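Local coordinates for protein polymerase X (Deinococcus radiodurans, PDB 2W9M) that probably adds deoxyribonucleotides to DNA as a family X polymerase and carries a zinc-binding polymerase and histidinol phosphatase domain, at residues H15-T20 against R35-A40; A70-D75 against F82-A87; E253-Q258 against P297-E302; A301-P306 against Q313-P318; S335-G340 against L383-E388. All coordinates share one frame; numbering follows the deposited sequence.

Interaction 1 (H15-T20 against R35-A40); sequences HALERT and RAYRSA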
# COMPACT_ATOMS: atom_id res chain seq x y z
N HIS A 15 11.35 26.11 14.26
CA HIS A 15 10.14 25.34 13.99
C HIS A 15 10.45 23.96 13.41
O HIS A 15 9.84 22.96 13.79
CB HIS A 15 9.21 26.10 13.04
CG HIS A 15 7.77 25.77 13.22
ND1 HIS A 15 7.32 24.48 13.38
CD2 HIS A 15 6.67 26.56 13.25
CE1 HIS A 15 6.00 24.48 13.52
NE2 HIS A 15 5.58 25.73 13.44
N ALA A 16 11.40 23.92 12.48
CA ALA A 16 11.84 22.65 11.91
C ALA A 16 12.47 21.77 12.98
O ALA A 16 12.20 20.58 13.05
CB ALA A 16 12.83 22.89 10.77
N LEU A 17 13.30 22.38 13.83
CA LEU A 17 13.92 21.66 14.94
C LEU A 17 12.87 21.12 15.90
O LEU A 17 12.99 20.01 16.41
CB LEU A 17 14.91 22.55 15.69
CG LEU A 17 16.20 22.93 14.95
CD1 LEU A 17 17.02 23.93 15.75
CD2 LEU A 17 17.02 21.69 14.64
N GLU A 18 11.82 21.91 16.12
CA GLU A 18 10.72 21.52 17.00
C GLU A 18 9.80 20.49 16.35
O GLU A 18 9.11 19.74 17.05
CB GLU A 18 9.91 22.74 17.43
CG GLU A 18 10.48 23.46 18.64
CD GLU A 18 9.94 24.88 18.80
OE1 GLU A 18 9.74 25.56 17.77
OE2 GLU A 18 9.73 25.31 19.96
N ARG A 19 9.78 20.44 15.02
CA ARG A 19 8.93 19.49 14.32
C ARG A 19 9.61 18.12 14.21
O ARG A 19 8.94 17.10 14.05
CB ARG A 19 8.56 20.01 12.93
CG ARG A 19 7.41 19.25 12.27
CD ARG A 19 6.99 19.88 10.95
NE ARG A 19 6.57 21.27 11.09
CZ ARG A 19 7.23 22.31 10.61
NH1 ARG A 19 8.36 22.13 9.93
NH2 ARG A 19 6.77 23.54 10.79
N THR A 20 10.94 18.11 14.31
CA THR A 20 11.72 16.87 14.25
C THR A 20 11.65 16.09 15.56
O THR A 20 11.64 14.86 15.56
CB THR A 20 13.20 17.15 13.92
OG1 THR A 20 13.29 18.09 12.84
CG2 THR A 20 13.91 15.85 13.53
N ARG A 35 15.26 14.65 22.44
CA ARG A 35 15.67 15.63 23.44
C ARG A 35 16.71 16.57 22.86
O ARG A 35 16.67 17.78 23.11
CB ARG A 35 16.23 14.94 24.68
CG ARG A 35 15.23 14.77 25.80
CD ARG A 35 15.89 14.26 27.06
NE ARG A 35 15.17 14.70 28.25
CZ ARG A 35 15.34 14.18 29.46
NH1 ARG A 35 16.20 13.19 29.65
NH2 ARG A 35 14.64 14.65 30.49
N ALA A 36 17.63 16.02 22.08
CA ALA A 36 18.70 16.81 21.47
C ALA A 36 18.16 17.86 20.50
O ALA A 36 18.69 18.97 20.43
CB ALA A 36 19.71 15.91 20.78
N TYR A 37 17.12 17.51 19.76
CA TYR A 37 16.51 18.46 18.83
C TYR A 37 15.60 19.45 19.55
O TYR A 37 15.51 20.62 19.17
CB TYR A 37 15.74 17.72 17.72
CG TYR A 37 16.62 17.28 16.58
CD1 TYR A 37 16.96 15.95 16.41
CD2 TYR A 37 17.12 18.21 15.67
CE1 TYR A 37 17.77 15.54 15.36
CE2 TYR A 37 17.93 17.81 14.62
CZ TYR A 37 18.25 16.48 14.47
OH TYR A 37 19.05 16.09 13.42
N ARG A 38 14.94 18.99 20.60
CA ARG A 38 14.03 19.84 21.37
C ARG A 38 14.81 20.90 22.13
O ARG A 38 14.39 22.05 22.22
CB ARG A 38 13.20 18.99 22.33
CG ARG A 38 11.80 19.52 22.58
CD ARG A 38 11.03 18.60 23.52
NE ARG A 38 11.27 17.19 23.23
CZ ARG A 38 12.11 16.42 23.92
NH1 ARG A 38 12.78 16.92 24.95
NH2 ARG A 38 12.26 15.14 23.59
N SER A 39 15.96 20.50 22.69
CA SER A 39 16.80 21.42 23.44
C SER A 39 17.50 22.42 22.52
O SER A 39 17.72 23.57 22.90
CB SER A 39 17.83 20.65 24.28
OG SER A 39 18.83 20.07 23.47
N ALA A 40 17.85 21.98 21.32
CA ALA A 40 18.46 22.87 20.34
C ALA A 40 17.46 23.93 19.89
O ALA A 40 17.84 25.03 19.50
CB ALA A 40 18.97 22.08 19.14

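Interaction 2 (A70-D75 against F82-A87); sequences AAELSD and FAPLEA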
# COMPACT_ATOMS: atom_id res chain seq x y z
N ALA A 70 24.20 21.74 14.13
CA ALA A 70 24.85 22.86 13.46
C ALA A 70 24.93 22.66 11.95
O ALA A 70 24.55 23.54 11.18
CB ALA A 70 26.24 23.09 14.04
N ALA A 71 25.43 21.50 11.54
CA ALA A 71 25.67 21.23 10.13
C ALA A 71 24.40 21.31 9.29
O ALA A 71 24.39 21.92 8.22
CB ALA A 71 26.35 19.88 9.96
N GLU A 72 23.34 20.68 9.78
CA GLU A 72 22.07 20.62 9.06
C GLU A 72 21.45 22.01 8.89
O GLU A 72 20.91 22.32 7.83
CB GLU A 72 21.08 19.71 9.79
CG GLU A 72 21.59 18.30 10.02
CD GLU A 72 20.98 17.66 11.25
OE1 GLU A 72 20.30 18.37 12.03
OE2 GLU A 72 21.19 16.44 11.46
N LEU A 73 21.53 22.82 9.94
CA LEU A 73 20.98 24.17 9.90
C LEU A 73 21.63 25.00 8.79
O LEU A 73 20.93 25.62 7.98
CB LEU A 73 21.13 24.87 11.25
CG LEU A 73 20.21 24.39 12.37
CD1 LEU A 73 20.49 25.13 13.67
CD2 LEU A 73 18.74 24.54 11.97
N SER A 74 22.95 25.00 8.75
CA SER A 74 23.67 25.68 7.67
C SER A 74 23.17 25.21 6.31
O SER A 74 22.98 26.02 5.40
CB SER A 74 25.18 25.48 7.81
OG SER A 74 25.48 24.30 8.54
N ASP A 75 22.93 23.91 6.18
CA ASP A 75 22.38 23.35 4.94
C ASP A 75 20.93 23.77 4.74
O ASP A 75 20.47 23.89 3.60
CB ASP A 75 22.51 21.83 4.92
CG ASP A 75 23.60 21.35 3.98
OD1 ASP A 75 24.04 22.15 3.13
OD2 ASP A 75 24.01 20.17 4.09
N PHE A 82 15.30 21.39 5.22
CA PHE A 82 15.85 20.80 6.43
C PHE A 82 16.07 19.30 6.26
O PHE A 82 15.13 18.55 6.02
CB PHE A 82 14.94 21.07 7.63
CG PHE A 82 15.59 20.82 8.96
CD1 PHE A 82 16.86 21.30 9.22
CD2 PHE A 82 14.94 20.10 9.94
CE1 PHE A 82 17.46 21.08 10.44
CE2 PHE A 82 15.54 19.87 11.16
CZ PHE A 82 16.80 20.36 11.42
N ALA A 83 17.33 18.87 6.38
CA ALA A 83 17.70 17.49 6.10
C ALA A 83 16.89 16.47 6.90
O ALA A 83 16.23 15.61 6.31
CB ALA A 83 19.21 17.29 6.32
N PRO A 84 16.94 16.55 8.24
CA PRO A 84 16.24 15.58 9.09
C PRO A 84 14.79 15.29 8.67
O PRO A 84 14.36 14.14 8.77
CB PRO A 84 16.28 16.26 10.47
CG PRO A 84 17.55 17.02 10.45
CD PRO A 84 17.69 17.53 9.04
N LEU A 85 14.06 16.30 8.21
CA LEU A 85 12.68 16.09 7.78
C LEU A 85 12.59 15.30 6.48
O LEU A 85 11.65 14.53 6.28
CB LEU A 85 11.93 17.42 7.66
CG LEU A 85 11.68 18.13 8.98
CD1 LEU A 85 10.90 19.42 8.77
CD2 LEU A 85 10.95 17.21 9.94
N GLU A 86 13.57 15.49 5.60
CA GLU A 86 13.62 14.73 4.35
C GLU A 86 13.92 13.26 4.61
O GLU A 86 13.35 12.38 3.96
CB GLU A 86 14.67 15.32 3.41
CG GLU A 86 14.45 16.79 3.09
CD GLU A 86 13.13 17.05 2.38
OE1 GLU A 86 12.11 16.44 2.76
OE2 GLU A 86 13.11 17.88 1.45
N ALA A 87 14.81 13.00 5.56
CA ALA A 87 15.11 11.63 5.97
C ALA A 87 13.85 10.95 6.46
O ALA A 87 13.55 9.82 6.06
CB ALA A 87 16.18 11.63 7.06

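Interaction 3 (E253-Q258 against P297-E302); sequences EHFAGQ and PFRPAE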
# COMPACT_ATOMS: atom_id res chain seq x y z
N GLU A 253 -13.92 2.67 -19.39
CA GLU A 253 -13.52 3.50 -20.54
C GLU A 253 -12.78 2.80 -21.69
O GLU A 253 -13.35 2.63 -22.76
CB GLU A 253 -12.79 4.78 -20.10
CG GLU A 253 -13.75 5.93 -19.77
CD GLU A 253 -13.04 7.26 -19.55
OE1 GLU A 253 -11.80 7.27 -19.42
OE2 GLU A 253 -13.73 8.30 -19.51
N HIS A 254 -11.53 2.40 -21.47
CA HIS A 254 -10.78 1.76 -22.54
C HIS A 254 -11.48 0.50 -23.05
O HIS A 254 -11.65 0.31 -24.25
CB HIS A 254 -9.36 1.41 -22.12
CG HIS A 254 -8.65 0.53 -23.10
ND1 HIS A 254 -7.99 1.02 -24.21
CD2 HIS A 254 -8.52 -0.82 -23.16
CE1 HIS A 254 -7.47 0.02 -24.90
NE2 HIS A 254 -7.78 -1.11 -24.28
N PHE A 255 -11.88 -0.37 -22.12
CA PHE A 255 -12.54 -1.61 -22.49
C PHE A 255 -13.92 -1.36 -23.12
O PHE A 255 -14.29 -2.02 -24.09
CB PHE A 255 -12.67 -2.53 -21.27
CG PHE A 255 -13.46 -3.78 -21.54
CD1 PHE A 255 -12.88 -4.84 -22.21
CD2 PHE A 255 -14.78 -3.89 -21.12
CE1 PHE A 255 -13.61 -5.99 -22.46
CE2 PHE A 255 -15.50 -5.04 -21.38
CZ PHE A 255 -14.91 -6.09 -22.05
N ALA A 256 -14.67 -0.42 -22.56
CA ALA A 256 -15.98 -0.06 -23.08
C ALA A 256 -15.90 0.26 -24.57
O ALA A 256 -16.69 -0.25 -25.36
CB ALA A 256 -16.55 1.13 -22.31
N GLY A 257 -14.95 1.12 -24.94
CA GLY A 257 -14.75 1.46 -26.34
C GLY A 257 -14.42 0.23 -27.16
O GLY A 257 -14.91 0.07 -28.27
N GLN A 258 -13.60 -0.65 -26.59
CA GLN A 258 -13.22 -1.88 -27.26
C GLN A 258 -14.43 -2.76 -27.57
O GLN A 258 -14.59 -3.23 -28.70
CB GLN A 258 -12.23 -2.67 -26.39
CG GLN A 258 -10.82 -2.11 -26.39
CD GLN A 258 -9.85 -2.96 -27.19
OE1 GLN A 258 -9.88 -4.19 -27.12
NE2 GLN A 258 -8.97 -2.31 -27.94
N PRO A 297 -14.86 -14.66 -26.71
CA PRO A 297 -14.37 -15.32 -25.49
C PRO A 297 -14.53 -14.40 -24.30
O PRO A 297 -14.24 -13.21 -24.41
CB PRO A 297 -12.89 -15.54 -25.79
CG PRO A 297 -12.57 -14.49 -26.83
CD PRO A 297 -13.78 -14.48 -27.70
N PHE A 298 -14.98 -14.93 -23.17
CA PHE A 298 -15.16 -14.11 -21.97
C PHE A 298 -13.82 -13.54 -21.53
O PHE A 298 -12.84 -14.28 -21.41
CB PHE A 298 -15.79 -14.92 -20.84
CG PHE A 298 -16.17 -14.09 -19.65
CD1 PHE A 298 -17.46 -13.58 -19.53
CD2 PHE A 298 -15.26 -13.81 -18.65
CE1 PHE A 298 -17.82 -12.81 -18.44
CE2 PHE A 298 -15.61 -13.05 -17.55
CZ PHE A 298 -16.89 -12.54 -17.45
N ARG A 299 -13.80 -12.24 -21.29
CA ARG A 299 -12.58 -11.55 -20.87
C ARG A 299 -12.73 -11.05 -19.43
O ARG A 299 -13.46 -10.09 -19.17
CB ARG A 299 -12.27 -10.38 -21.81
CG ARG A 299 -11.01 -9.60 -21.49
CD ARG A 299 -10.69 -8.62 -22.62
NE ARG A 299 -9.51 -7.80 -22.34
CZ ARG A 299 -9.04 -6.87 -23.16
NH1 ARG A 299 -9.63 -6.64 -24.32
NH2 ARG A 299 -7.97 -6.16 -22.83
N PRO A 300 -12.04 -11.71 -18.49
CA PRO A 300 -12.15 -11.42 -17.05
C PRO A 300 -11.81 -9.97 -16.73
O PRO A 300 -10.91 -9.40 -17.35
CB PRO A 300 -11.10 -12.35 -16.43
CG PRO A 300 -10.90 -13.44 -17.43
CD PRO A 300 -11.07 -12.78 -18.77
N ALA A 301 -12.53 -9.38 -15.78
CA ALA A 301 -12.33 -7.98 -15.42
C ALA A 301 -10.87 -7.67 -15.06
O ALA A 301 -10.42 -6.54 -15.20
CB ALA A 301 -13.25 -7.58 -14.27
N GLU A 302 -10.15 -8.69 -14.59
CA GLU A 302 -8.75 -8.52 -14.24
C GLU A 302 -7.90 -8.17 -15.45
O GLU A 302 -6.85 -7.55 -15.32
CB GLU A 302 -8.18 -9.79 -13.60
CG GLU A 302 -8.85 -10.21 -12.30
CD GLU A 302 -9.85 -11.33 -12.49
OE1 GLU A 302 -10.56 -11.33 -13.52
OE2 GLU A 302 -9.92 -12.22 -11.61

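Interaction 4 (A301-P306 against Q313-P318); sequences AEYREP and QTLPDP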
# COMPACT_ATOMS: atom_id res chain seq x y z
N ALA A 301 -12.53 -9.38 -15.78
CA ALA A 301 -12.33 -7.98 -15.42
C ALA A 301 -10.87 -7.67 -15.06
O ALA A 301 -10.42 -6.54 -15.20
CB ALA A 301 -13.25 -7.58 -14.27
N GLU A 302 -10.15 -8.69 -14.59
CA GLU A 302 -8.75 -8.52 -14.24
C GLU A 302 -7.90 -8.17 -15.45
O GLU A 302 -6.85 -7.55 -15.32
CB GLU A 302 -8.18 -9.79 -13.60
CG GLU A 302 -8.85 -10.21 -12.30
CD GLU A 302 -9.85 -11.33 -12.49
OE1 GLU A 302 -10.56 -11.33 -13.52
OE2 GLU A 302 -9.92 -12.22 -11.61
N TYR A 303 -8.36 -8.57 -16.64
CA TYR A 303 -7.58 -8.43 -17.86
C TYR A 303 -8.10 -7.36 -18.82
O TYR A 303 -7.82 -7.41 -20.02
CB TYR A 303 -7.50 -9.76 -18.60
CG TYR A 303 -6.87 -10.89 -17.81
CD1 TYR A 303 -7.30 -12.20 -17.97
CD2 TYR A 303 -5.86 -10.64 -16.89
CE1 TYR A 303 -6.72 -13.23 -17.25
CE2 TYR A 303 -5.28 -11.66 -16.16
CZ TYR A 303 -5.72 -12.95 -16.34
OH TYR A 303 -5.14 -13.97 -15.61
N ARG A 304 -8.85 -6.39 -18.31
CA ARG A 304 -9.47 -5.38 -19.17
C ARG A 304 -8.73 -4.05 -19.20
O ARG A 304 -9.34 -3.00 -19.41
CB ARG A 304 -10.93 -5.17 -18.77
CG ARG A 304 -11.78 -6.42 -18.90
CD ARG A 304 -13.22 -6.18 -18.49
NE ARG A 304 -13.96 -7.44 -18.42
CZ ARG A 304 -15.23 -7.54 -18.06
NH1 ARG A 304 -15.93 -6.45 -17.73
NH2 ARG A 304 -15.81 -8.73 -18.02
N GLU A 305 -7.42 -4.09 -18.99
CA GLU A 305 -6.59 -2.90 -19.12
C GLU A 305 -5.98 -2.86 -20.52
O GLU A 305 -5.90 -3.90 -21.19
CB GLU A 305 -5.45 -2.91 -18.09
CG GLU A 305 -5.89 -3.21 -16.68
CD GLU A 305 -6.71 -2.10 -16.07
OE1 GLU A 305 -6.54 -0.93 -16.46
OE2 GLU A 305 -7.54 -2.40 -15.18
N PRO A 306 -5.55 -1.68 -20.98
CA PRO A 306 -4.91 -1.59 -22.29
C PRO A 306 -3.73 -2.55 -22.44
O PRO A 306 -3.60 -3.20 -23.48
CB PRO A 306 -4.42 -0.14 -22.33
CG PRO A 306 -5.34 0.60 -21.42
CD PRO A 306 -5.70 -0.36 -20.33
N GLN A 313 -5.13 -13.63 -23.46
CA GLN A 313 -5.51 -15.02 -23.71
C GLN A 313 -4.36 -15.99 -23.43
O GLN A 313 -4.52 -17.21 -23.46
CB GLN A 313 -6.04 -15.19 -25.13
CG GLN A 313 -7.08 -14.16 -25.51
CD GLN A 313 -8.03 -14.65 -26.59
OE1 GLN A 313 -8.41 -15.82 -26.61
NE2 GLN A 313 -8.43 -13.74 -27.47
N THR A 314 -3.19 -15.42 -23.13
CA THR A 314 -2.01 -16.17 -22.73
C THR A 314 -2.02 -16.41 -21.22
O THR A 314 -1.37 -17.33 -20.72
CB THR A 314 -0.74 -15.38 -23.10
OG1 THR A 314 -0.50 -15.50 -24.51
CG2 THR A 314 0.46 -15.90 -22.34
N LEU A 315 -2.77 -15.59 -20.50
CA LEU A 315 -2.77 -15.61 -19.04
C LEU A 315 -3.74 -16.64 -18.46
O LEU A 315 -4.70 -17.04 -19.12
CB LEU A 315 -3.10 -14.22 -18.50
CG LEU A 315 -2.21 -13.10 -19.05
CD1 LEU A 315 -2.69 -11.75 -18.58
CD2 LEU A 315 -0.76 -13.34 -18.66
N PRO A 316 -3.48 -17.07 -17.22
CA PRO A 316 -4.26 -18.11 -16.53
C PRO A 316 -5.73 -17.75 -16.37
O PRO A 316 -6.10 -16.58 -16.35
CB PRO A 316 -3.59 -18.20 -15.15
CG PRO A 316 -2.23 -17.66 -15.36
CD PRO A 316 -2.36 -16.59 -16.39
N ASP A 317 -6.56 -18.79 -16.25
CA ASP A 317 -7.97 -18.62 -15.92
C ASP A 317 -8.04 -18.02 -14.52
O ASP A 317 -7.23 -18.36 -13.66
CB ASP A 317 -8.68 -19.98 -15.97
CG ASP A 317 -10.16 -19.89 -15.64
OD1 ASP A 317 -10.50 -19.61 -14.47
OD2 ASP A 317 -10.98 -20.14 -16.55
N PRO A 318 -8.99 -17.11 -14.29
CA PRO A 318 -9.13 -16.46 -12.99
C PRO A 318 -9.09 -17.45 -11.82
O PRO A 318 -8.52 -17.13 -10.77
CB PRO A 318 -10.50 -15.80 -13.08
CG PRO A 318 -10.65 -15.49 -14.53
CD PRO A 318 -9.98 -16.62 -15.26

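Interaction 5 (S335-G340 against L383-E388); sequences STWSDG and LKEIRE. With ZN (zinc ion), chain C.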
# COMPACT_ATOMS: atom_id res chain seq x y z
N SER A 335 6.53 -4.18 13.97
CA SER A 335 6.04 -4.25 15.34
C SER A 335 6.46 -3.03 16.14
O SER A 335 7.12 -2.12 15.63
CB SER A 335 6.58 -5.51 16.03
OG SER A 335 7.96 -5.35 16.35
N THR A 336 6.09 -3.03 17.42
CA THR A 336 6.47 -1.98 18.35
C THR A 336 7.99 -1.79 18.45
O THR A 336 8.46 -0.69 18.75
CB THR A 336 5.86 -2.25 19.74
OG1 THR A 336 4.64 -1.50 19.86
CG2 THR A 336 6.82 -1.83 20.84
N TRP A 337 8.75 -2.85 18.20
CA TRP A 337 10.21 -2.77 18.18
C TRP A 337 10.72 -1.70 17.23
O TRP A 337 11.76 -1.07 17.46
CB TRP A 337 10.82 -4.12 17.78
CG TRP A 337 10.74 -5.16 18.85
CD1 TRP A 337 9.71 -6.02 19.09
CD2 TRP A 337 11.74 -5.44 19.83
NE1 TRP A 337 10.01 -6.82 20.16
CE2 TRP A 337 11.25 -6.48 20.64
CE3 TRP A 337 13.01 -4.91 20.12
CZ2 TRP A 337 11.97 -7.01 21.71
CZ3 TRP A 337 13.72 -5.44 21.18
CH2 TRP A 337 13.20 -6.48 21.96
N SER A 338 9.99 -1.49 16.13
CA SER A 338 10.38 -0.53 15.11
C SER A 338 9.42 0.66 15.12
O SER A 338 9.32 1.39 16.11
CB SER A 338 10.38 -1.21 13.74
OG SER A 338 11.23 -0.54 12.83
N ASP A 339 8.71 0.85 14.01
CA ASP A 339 7.71 1.89 13.92
C ASP A 339 6.30 1.33 13.74
O ASP A 339 5.43 1.98 13.18
CB ASP A 339 8.04 2.87 12.79
CG ASP A 339 8.02 2.23 11.42
OD1 ASP A 339 7.99 0.98 11.34
OD2 ASP A 339 8.04 2.97 10.41
N GLY A 340 6.08 0.11 14.24
CA GLY A 340 4.75 -0.48 14.25
C GLY A 340 3.96 -0.05 15.47
O GLY A 340 4.49 0.65 16.34
N LEU A 383 15.12 -11.09 18.86
CA LEU A 383 15.25 -12.51 18.54
C LEU A 383 14.98 -13.38 19.77
O LEU A 383 14.37 -14.45 19.65
CB LEU A 383 16.62 -12.81 17.92
CG LEU A 383 16.82 -12.28 16.49
CD1 LEU A 383 18.28 -12.32 16.08
CD2 LEU A 383 15.97 -13.05 15.49
N LYS A 384 15.43 -12.93 20.94
CA LYS A 384 15.12 -13.64 22.18
C LYS A 384 13.61 -13.70 22.41
O LYS A 384 13.07 -14.75 22.74
CB LYS A 384 15.82 -12.98 23.38
CG LYS A 384 17.26 -13.43 23.59
CD LYS A 384 17.95 -13.72 22.26
CE LYS A 384 19.46 -13.63 22.38
NZ LYS A 384 19.91 -12.24 22.68
N GLU A 385 12.95 -12.56 22.23
CA GLU A 385 11.49 -12.51 22.38
C GLU A 385 10.78 -13.43 21.40
O GLU A 385 9.82 -14.10 21.76
CB GLU A 385 10.98 -11.08 22.22
CG GLU A 385 9.48 -10.99 21.96
CD GLU A 385 8.96 -9.56 22.02
OE1 GLU A 385 8.32 -9.12 21.04
OE2 GLU A 385 9.19 -8.89 23.04
N ILE A 386 11.25 -13.45 20.15
CA ILE A 386 10.65 -14.31 19.14
C ILE A 386 10.78 -15.79 19.50
O ILE A 386 9.85 -16.57 19.31
CB ILE A 386 11.23 -14.05 17.73
CG1 ILE A 386 10.80 -12.67 17.23
CG2 ILE A 386 10.78 -15.14 16.77
CD1 ILE A 386 11.46 -12.25 15.93
N ARG A 387 11.94 -16.17 20.03
CA ARG A 387 12.15 -17.54 20.48
C ARG A 387 11.13 -17.94 21.56
O ARG A 387 10.61 -19.06 21.54
CB ARG A 387 13.58 -17.74 21.00
CG ARG A 387 14.62 -17.81 19.90
CD ARG A 387 15.99 -18.15 20.48
NE ARG A 387 17.03 -18.22 19.45
CZ ARG A 387 18.26 -18.67 19.67
NH1 ARG A 387 18.61 -19.11 20.87
NH2 ARG A 387 19.15 -18.69 18.68
N GLU A 388 10.85 -17.02 22.48
CA GLU A 388 9.87 -17.26 23.53
C GLU A 388 8.46 -17.48 22.98
O GLU A 388 7.80 -18.45 23.34
CB GLU A 388 9.87 -16.11 24.54
CG GLU A 388 11.18 -15.97 25.32
CD GLU A 388 11.40 -14.57 25.87
OE1 GLU A 388 10.43 -13.78 25.90
OE2 GLU A 388 12.54 -14.26 26.26
ZN ZN C . 8.12 1.34 8.80

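Interaction 1 (H15-T20 against R35-A40)
Thr20, which lays its methyl group over the Tyr37 ring, grips the carbonyl oxygen Ala16 O twice within its own helix. Thr20 N donates to Ala16 O at 3.0 Å and Thr20 OG1 at 2.7 Å, and the two arrive from opposite faces of the carbonyl plane. With OG1 turned beside the backbone N (chi1 -45°), the other branch, CG2, is directed at the aromatic ring. Thr20 CG2 stands 4.2 Å from the centroid of the Tyr37 ring and 9° off its normal, a CH-pi contact close to the centre. Leu17 uses the ring's rim instead: Leu17 CD2 lies in the ring plane, 3.6 Å from Tyr37 CD2, while its second methyl, CD1, reaches Ala40 CB at 4.3 Å. These helix segments of the helix-hairpin-helix domain run nearly antiparallel, at 154°, with axes 7.9 Å apart. Replacing Leu17 by alanine removes both methyl branches, which would probably leave the Tyr37 edge without the methyl that packs against CD2 and open a gap beside Ala40. Since the side chains meet through carbon alone and the Thr20 hydroxyl is satisfied inside its helix, the pairing rests on complementary shape, without directed polar bonds between the segments.

Interaction 2 (A70-D75 against F82-A87)
Glu72 lies against both Pro84 and Phe82, and this is the tight side of the contact: Glu72 OE1 comes 3.4 Å from Pro84 CG, and Glu72 CD follows at 3.6 Å from the same carbon. Nearer the helix, Glu72 CB approaches Phe82 CE1 at 3.9 Å, and Leu73 CD2 reaches that ring carbon too, so two consecutive residues converge on one corner of the phenyl ring. Phe82 is brought there by a first torsion that sets CG anti to the backbone N (chi1 -165°). Pro84 CD lies 3.6 Å above the plane of the Phe82 ring, over its centre. Helix 67-79 holds the end of a helix-hairpin-helix motif, a class that commonly binds DNA, and a short turn joins it to helix 83-91. Phe82 takes the N-cap position of the latter; the proline, two residues on, falls in the first helical turn, where a missing N-H costs no helical bond. The Glu72 carboxylate also takes a weak hydrogen bond from Tyr37 OH of helix 34-45. An alanine in place of Glu72 would probably leave Tyr37 OH without this acceptor and Pro84 without the chain beside it. On the solvent side Asp75 and Ala83 are exposed: the CA atoms of Ala83 and Glu72 are the nearest pair across the segments at 6.1 Å, but the Ala83 methyl stays 4.5 Å from the first helix.

Interaction 3 (E253-Q258 against P297-E302)
The backbones stay well apart, the nearest CA atoms across the segments being those of Phe255 and Ala301 at 9.5 Å, so long side chains must bridge the distance. Arg299 does most of this. Its chain is extended throughout, starting with CG anti to the backbone N (chi1 -179°), and its CD comes 3.9 Å from Phe255 CE1. Ring and guanidinium planes stand 86° apart, with Phe255 CD1 over one guanidinium face; the ring is therefore not stacked flat on the charge. At the guanidinium edge, in its plane, Gln258 OE1 lies 3.7 Å from Arg299 NH1, too long to count as a hydrogen bond. The firm polar partners lie elsewhere: Arg299 NH2 forms a salt bridge with Asp309 OD1, and Arg299 NE donates to Tyr303 O. Within the polymerase thumb region, the arrangement fastens helix 253-264 to the loop that follows helix 287-293, whose Phe291 also packs against Phe255.

Interaction 4 (A301-P306 against Q313-P318)
The long connection between helix 287-293 of the thumb region and strand 329-333, the first strand of the parallel sheet, turns back on itself where Tyr303 meets Leu315 and Pro316. Tyr303 OH donates to the backbone oxygen Pro316 O at 2.9 Å, with a C=O...donor angle of 140° and the donor only slightly tilted from the carbonyl plane. That oxygen lies at the ring's edge, near its plane. Leu315 takes a face instead: its CD1 is 3.9 Å from the centroid of the Tyr303 ring and 26° off the normal, a CH-pi contact displaced toward the rim. Leu315 CD1 is closest to Tyr303 CE2, at 3.5 Å, while Leu315 CB lies 3.6 Å from Tyr303 CZ. One leucine thus spans the phenol from its CD2-CE2 side to the hydroxyl end, and the hydrogen bond together with the covered face limits the ring's freedom to turn. The tyrosine is aimed this way by CG placed anti to its carbonyl carbon (chi1 -59°). A lesser contact flanks it, Glu302 OE2 resting 3.9 Å from Pro318 CB, but the main partner of that carboxylate oxygen is Arg534, in a salt bridge. Residues 315 to 317 have backbone angles close to those of a polyproline II stretch, an extended conformation whose carbonyls are characteristically available to side-chain donors such as the Tyr303 hydroxyl.

Interaction 5 (S335-G340 against L383-E388)
The indole of Trp337 meets Glu385 with its edge: the carboxylate carbon Glu385 CD lies in the ring plane, as does Ser335 OG, and neither ring face is used between the segments. The contact belongs to the polymerase and histidinol phosphatase domain, where it ties the loop after strand 329-333 to helix 376-391. Trp337 NE1 donates to Glu385 OE1 at 3.0 Å along a nearly straight path, the N-H...acceptor angle being 172°. The acceptor is almost in the indole plane, yet the N-H reaches OE1 from above the carboxylate, 59° out of its plane. The two flat groups are accordingly turned 67° against each other, with Glu385 OE2 lying 3.6 Å from Trp337 CZ2. An extended glutamate chain, with CG anti to the backbone N, spans the wide separation from the helix, and Ile344 of helix 344-353 touches both partners. Ser335 shapes the loop that carries the indole with both its oxygens: OG accepts from Trp337 N at 3.2 Å, an ST turn, and the carbonyl O receives Gly340 N and Ser338 N from opposite faces of its plane. This compact turn leads to Asp339, which with His364 and His518 binds a zinc ion; the bonds of Asp339 to zinc are unequal, 2.6 Å from OD1 and 2.3 Å from OD2.

In the fold
Interactions 1, 2 and 3 are buried, whereas 4 and 5 lie nearer the surface. Interactions 1 and 2 share one helical cluster: Phe82 packs against Leu17 and Thr20, and a weak hydrogen bond between Tyr37 OH and Glu72 OE1 links the two; interaction 1 is carbon on carbon, interaction 2 adds a carboxylate. Their centres lie about 48 to 54 Å from those of 3 and 4, which share Ala301 and Glu302; there, an arginine and a tyrosine reach across a loop with little regular structure. Interactions 4 and 5 each have one hydrogen bond across the segments, in 4 from a phenol to a backbone carbonyl under a leucine, in 5, within the zinc-binding domain, from an indole N-H to a carboxylate, with the smallest buried area of the five.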